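Local coordinates for protein carbamate kinase (Aeropyrum pernix, PDB 2E9Y) that probably acts as a carbamate kinase, transferring phosphate between ATP/ADP and carbamate/carbamoyl phosphate, as a member of the amino acid kinase family, at residues A[282-296]-A[304-316]. Residues are numbered along the deposited sequence; the frame is centred on the assembly and turned at random. Where two conformers were deposited one is given.
Sequences AISFVERTGKPAVIG and VLSLQAGTVVMLG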
loop_
_atom_site.group_PDB
_atom_site.type_symbol
_atom_site.label_atom_id
_atom_site.label_comp_id
_atom_site.label_asym_id
_atom_site.label_seq_id
_atom_site.Cartn_x
_atom_site.Cartn_y
_atom_site.Cartn_z
ATOM N N ALA A 282 11.021 23.156 -8.495
ATOM C CA ALA A 282 12.039 23.871 -7.732
ATOM C C ALA A 282 11.678 25.348 -7.596
ATOM O O ALA A 282 11.756 25.918 -6.506
ATOM C CB ALA A 282 13.399 23.724 -8.409
ATOM N N ILE A 283 11.281 25.964 -8.705
ATOM C CA ILE A 283 10.903 27.376 -8.695
ATOM C C ILE A 283 9.726 27.622 -7.754
ATOM O O ILE A 283 9.742 28.567 -6.964
ATOM C CB ILE A 283 10.511 27.865 -10.107
ATOM C CG1 ILE A 283 11.747 27.886 -11.011
ATOM C CG2 ILE A 283 9.875 29.242 -10.025
ATOM C CD1 ILE A 283 11.444 28.171 -12.473
ATOM N N SER A 284 8.710 26.766 -7.834
ATOM C CA SER A 284 7.533 26.912 -6.983
ATOM C C SER A 284 7.900 26.888 -5.503
ATOM O O SER A 284 7.373 27.668 -4.709
ATOM C CB SER A 284 6.523 25.802 -7.285
ATOM O OG SER A 284 5.378 25.907 -6.458
ATOM N N PHE A 285 8.810 25.993 -5.135
ATOM C CA PHE A 285 9.232 25.880 -3.745
ATOM C C PHE A 285 9.880 27.183 -3.290
ATOM O O PHE A 285 9.560 27.706 -2.225
ATOM C CB PHE A 285 10.225 24.730 -3.578
ATOM C CG PHE A 285 10.672 24.523 -2.159
ATOM C CD1 PHE A 285 9.792 24.012 -1.209
ATOM C CD2 PHE A 285 11.963 24.861 -1.764
ATOM C CE1 PHE A 285 10.186 23.840 0.111
ATOM C CE2 PHE A 285 12.371 24.693 -0.443
ATOM C CZ PHE A 285 11.484 24.183 0.497
ATOM N N VAL A 286 10.798 27.703 -4.098
ATOM C CA VAL A 286 11.470 28.948 -3.752
ATOM C C VAL A 286 10.473 30.103 -3.616
ATOM O O VAL A 286 10.537 30.876 -2.657
ATOM C CB VAL A 286 12.540 29.322 -4.806
ATOM C CG1 VAL A 286 13.155 30.672 -4.466
ATOM C CG2 VAL A 286 13.629 28.256 -4.842
ATOM N N GLU A 287 9.545 30.215 -4.562
ATOM C CA GLU A 287 8.560 31.294 -4.531
ATOM C C GLU A 287 7.601 31.214 -3.349
ATOM O O GLU A 287 7.266 32.233 -2.745
ATOM C CB GLU A 287 7.749 31.317 -5.829
ATOM C CG GLU A 287 8.588 31.470 -7.088
ATOM C CD GLU A 287 7.739 31.525 -8.339
ATOM O OE1 GLU A 287 6.766 30.745 -8.427
ATOM O OE2 GLU A 287 8.047 32.337 -9.235
ATOM N N ARG A 288 7.165 30.003 -3.012
ATOM C CA ARG A 288 6.224 29.823 -1.911
ATOM C C ARG A 288 6.831 29.784 -0.516
ATOM O O ARG A 288 6.147 30.100 0.458
ATOM C CB ARG A 288 5.401 28.548 -2.121
ATOM C CG ARG A 288 4.554 28.574 -3.381
ATOM C CD ARG A 288 3.554 27.433 -3.395
ATOM N NE ARG A 288 2.630 27.510 -2.268
ATOM C CZ ARG A 288 1.599 26.691 -2.091
ATOM N NH1 ARG A 288 1.356 25.730 -2.970
ATOM N NH2 ARG A 288 0.810 26.836 -1.036
ATOM N N THR A 289 8.102 29.403 -0.407
ATOM C CA THR A 289 8.738 29.311 0.904
ATOM C C THR A 289 9.896 30.275 1.109
ATOM O O THR A 289 10.204 30.645 2.242
ATOM C CB THR A 289 9.280 27.895 1.169
ATOM O OG1 THR A 289 10.454 27.680 0.374
ATOM C CG2 THR A 289 8.225 26.845 0.830
ATOM N N GLY A 290 10.542 30.672 0.021
ATOM C CA GLY A 290 11.667 31.581 0.141
ATOM C C GLY A 290 12.947 30.844 0.489
ATOM O O GLY A 290 13.975 31.466 0.758
ATOM N N LYS A 291 12.890 29.517 0.491
ATOM C CA LYS A 291 14.063 28.701 0.793
ATOM C C LYS A 291 14.616 28.087 -0.491
ATOM O O LYS A 291 13.894 27.930 -1.478
ATOM C CB LYS A 291 13.703 27.595 1.788
ATOM C CG LYS A 291 13.361 28.103 3.183
ATOM C CD LYS A 291 12.930 26.965 4.093
ATOM C CE LYS A 291 12.867 27.406 5.551
ATOM N NZ LYS A 291 11.919 28.530 5.773
ATOM N N PRO A 292 15.911 27.744 -0.499
ATOM C CA PRO A 292 16.521 27.149 -1.692
ATOM C C PRO A 292 16.026 25.736 -2.002
ATOM O O PRO A 292 15.584 25.005 -1.119
ATOM C CB PRO A 292 18.014 27.152 -1.361
ATOM C CG PRO A 292 18.158 28.277 -0.389
ATOM C CD PRO A 292 16.943 28.117 0.483
ATOM N N ALA A 293 16.105 25.370 -3.275
ATOM C CA ALA A 293 15.724 24.041 -3.731
ATOM C C ALA A 293 16.922 23.597 -4.557
ATOM O O ALA A 293 17.623 24.433 -5.124
ATOM C CB ALA A 293 14.477 24.105 -4.599
ATOM N N VAL A 294 17.179 22.298 -4.620
ATOM C CA VAL A 294 18.313 21.831 -5.400
ATOM C C VAL A 294 17.954 20.624 -6.263
ATOM O O VAL A 294 17.192 19.750 -5.848
ATOM C CB VAL A 294 19.510 21.495 -4.474
ATOM C CG1 VAL A 294 19.118 20.405 -3.478
ATOM C CG2 VAL A 294 20.710 21.077 -5.308
ATOM N N ILE A 295 18.490 20.608 -7.480
ATOM C CA ILE A 295 18.257 19.519 -8.419
ATOM C C ILE A 295 19.612 18.912 -8.754
ATOM O O ILE A 295 20.506 19.606 -9.250
ATOM C CB ILE A 295 17.593 20.026 -9.713
ATOM C CG1 ILE A 295 16.218 20.619 -9.390
ATOM C CG2 ILE A 295 17.454 18.880 -10.713
ATOM C CD1 ILE A 295 15.570 21.348 -10.552
ATOM N N GLY A 296 19.773 17.623 -8.474
ATOM C CA GLY A 296 21.044 16.984 -8.755
ATOM C C GLY A 296 20.966 15.497 -9.024
ATOM O O GLY A 296 19.884 14.935 -9.195
ATOM N N VAL A 304 24.779 17.031 -2.869
ATOM C CA VAL A 304 23.610 17.818 -3.283
ATOM C C VAL A 304 22.875 18.438 -2.095
ATOM O O VAL A 304 22.470 19.594 -2.120
ATOM C CB VAL A 304 22.639 16.939 -4.094
ATOM C CG1 VAL A 304 21.345 17.715 -4.345
ATOM C CG2 VAL A 304 23.249 16.559 -5.430
ATOM N N LEU A 305 22.673 17.608 -1.046
ATOM C CA LEU A 305 21.997 18.018 0.183
ATOM C C LEU A 305 22.735 19.174 0.880
ATOM O O LEU A 305 22.144 20.038 1.512
ATOM C CB LEU A 305 21.912 16.808 1.115
ATOM C CG LEU A 305 20.620 16.009 0.917
ATOM C CD1 LEU A 305 19.399 16.716 1.511
ATOM C CD2 LEU A 305 20.295 15.761 -0.556
ATOM N N SER A 306 24.079 19.136 0.765
ATOM C CA SER A 306 24.906 20.200 1.347
ATOM C C SER A 306 24.983 21.450 0.450
ATOM O O SER A 306 25.633 22.446 0.768
ATOM C CB SER A 306 26.312 19.631 1.567
ATOM O OG SER A 306 26.256 18.550 2.502
ATOM N N LEU A 307 24.310 21.351 -0.720
ATOM C CA LEU A 307 24.318 22.422 -1.705
ATOM C C LEU A 307 25.689 22.568 -2.357
ATOM O O LEU A 307 26.067 23.633 -2.826
ATOM C CB LEU A 307 23.879 23.724 -1.031
ATOM C CG LEU A 307 22.463 23.617 -0.453
ATOM C CD1 LEU A 307 21.946 24.960 0.060
ATOM C CD2 LEU A 307 21.431 23.123 -1.469
ATOM N N GLN A 308 26.473 21.474 -2.347
ATOM C CA GLN A 308 27.810 21.524 -2.929
ATOM C C GLN A 308 27.873 20.829 -4.295
ATOM O O GLN A 308 28.905 20.731 -4.933
ATOM C CB GLN A 308 28.776 20.842 -1.965
ATOM C CG GLN A 308 28.809 21.501 -0.588
ATOM C CD GLN A 308 29.138 22.970 -0.733
ATOM O OE1 GLN A 308 30.140 23.375 -1.299
ATOM N NE2 GLN A 308 28.246 23.787 -0.137
ATOM N N ALA A 309 26.713 20.288 -4.708
ATOM C CA ALA A 309 26.618 19.676 -6.027
ATOM C C ALA A 309 25.233 19.907 -6.610
ATOM O O ALA A 309 24.304 20.282 -5.907
ATOM C CB ALA A 309 26.873 18.172 -5.884
ATOM N N GLY A 310 25.082 19.708 -7.914
ATOM C CA GLY A 310 23.792 19.928 -8.543
ATOM C C GLY A 310 23.492 21.399 -8.758
ATOM O O GLY A 310 24.359 22.254 -8.573
ATOM N N THR A 311 22.257 21.697 -9.145
ATOM C CA THR A 311 21.845 23.073 -9.389
ATOM C C THR A 311 21.029 23.632 -8.230
ATOM O O THR A 311 19.947 23.135 -7.926
ATOM C CB THR A 311 20.993 23.177 -10.668
ATOM O OG1 THR A 311 21.747 22.691 -11.782
ATOM C CG2 THR A 311 20.588 24.624 -10.927
ATOM N N VAL A 312 21.553 24.667 -7.581
ATOM C CA VAL A 312 20.844 25.290 -6.474
ATOM C C VAL A 312 19.971 26.419 -7.017
ATOM O O VAL A 312 20.471 27.367 -7.628
ATOM C CB VAL A 312 21.822 25.872 -5.434
ATOM C CG1 VAL A 312 21.046 26.477 -4.276
ATOM C CG2 VAL A 312 22.759 24.785 -4.940
ATOM N N VAL A 313 18.664 26.301 -6.812
ATOM C CA VAL A 313 17.720 27.313 -7.265
ATOM C C VAL A 313 17.544 28.275 -6.098
ATOM O O VAL A 313 17.011 27.904 -5.052
ATOM C CB VAL A 313 16.367 26.674 -7.655
ATOM C CG1 VAL A 313 15.401 27.742 -8.132
ATOM C CG2 VAL A 313 16.587 25.628 -8.749
ATOM N N MET A 314 18.001 29.511 -6.288
ATOM C CA MET A 314 17.959 30.531 -5.243
ATOM C C MET A 314 16.805 31.523 -5.352
ATOM O O MET A 314 16.198 31.677 -6.409
ATOM C CB MET A 314 19.286 31.296 -5.238
ATOM C CG MET A 314 20.512 30.397 -5.326
ATOM S SD MET A 314 22.059 31.315 -5.489
ATOM C CE MET A 314 22.059 31.684 -7.251
ATOM N N LEU A 315 16.529 32.206 -4.245
ATOM C CA LEU A 315 15.450 33.186 -4.173
ATOM C C LEU A 315 15.726 34.387 -5.078
ATOM O O LEU A 315 16.860 34.740 -5.371
ATOM C CB LEU A 315 15.323 33.650 -2.721
ATOM C CG LEU A 315 13.867 33.860 -2.293
ATOM C CD1 LEU A 315 13.752 34.375 -0.856
ATOM C CD2 LEU A 315 13.128 34.872 -3.170
ATOM N N GLY A 316 14.628 35.000 -5.561
ATOM C CA GLY A 316 14.776 36.160 -6.429
ATOM C C GLY A 316 14.896 35.750 -7.899
ATOM O O GLY A 316 15.422 36.477 -8.731
ATOM O OXT GLY A 316 14.472 34.679 -8.307
#
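A293 and V313 face each other as a hydrogen-bonded antiparallel pair, with V313 N 2.7 Å from A293 O, and A293 N bonding back to V313 O. Two residues along from A293, and two back from V313, I295 and T311 repeat the pattern, T311 N lying 2.7 Å from I295 O. Between them V294 and V312 form the non-hydrogen-bonded pair, on the opposite face of the sheet. There V294 carries the packing: with chi1 at 60° CG1 falls between backbone N and carbonyl carbon and CG2 lies anti to N, so that both methyls rest 3.6 Å from V304 CG1, while L307 CD2 comes up to V294 CB. Beyond the last bonded pair, G296 and G310 still pass close, their CA atoms 4.0 Å apart; neither has room for a beta carbon, V304 CG2 standing in the way at G296 and I295 O at G310.

On the A293 face, helix 282-289 lies against the strand end. V286 splits its methyls, CG2 meeting V313 CG1 at 3.8 Å and CG1, anti to its N (chi1 176°), touching L315 CA at 3.4 Å. A282 CB reaches the other V313 methyl, CG2. Replacing V286 with an alanine would probably open a gap between helix and strand, leaving V313 CG1 and L315 with less to pack on.

Further out, A258 and L261 of helix 258-266 also touch V313, and T311 OG1 bonds to L253 O and V241 N. Backbone bonds thus set the register of this antiparallel pair, which lies between strands 231-236 and 255-257, while aliphatic contacts on both faces fasten the C-terminal strand.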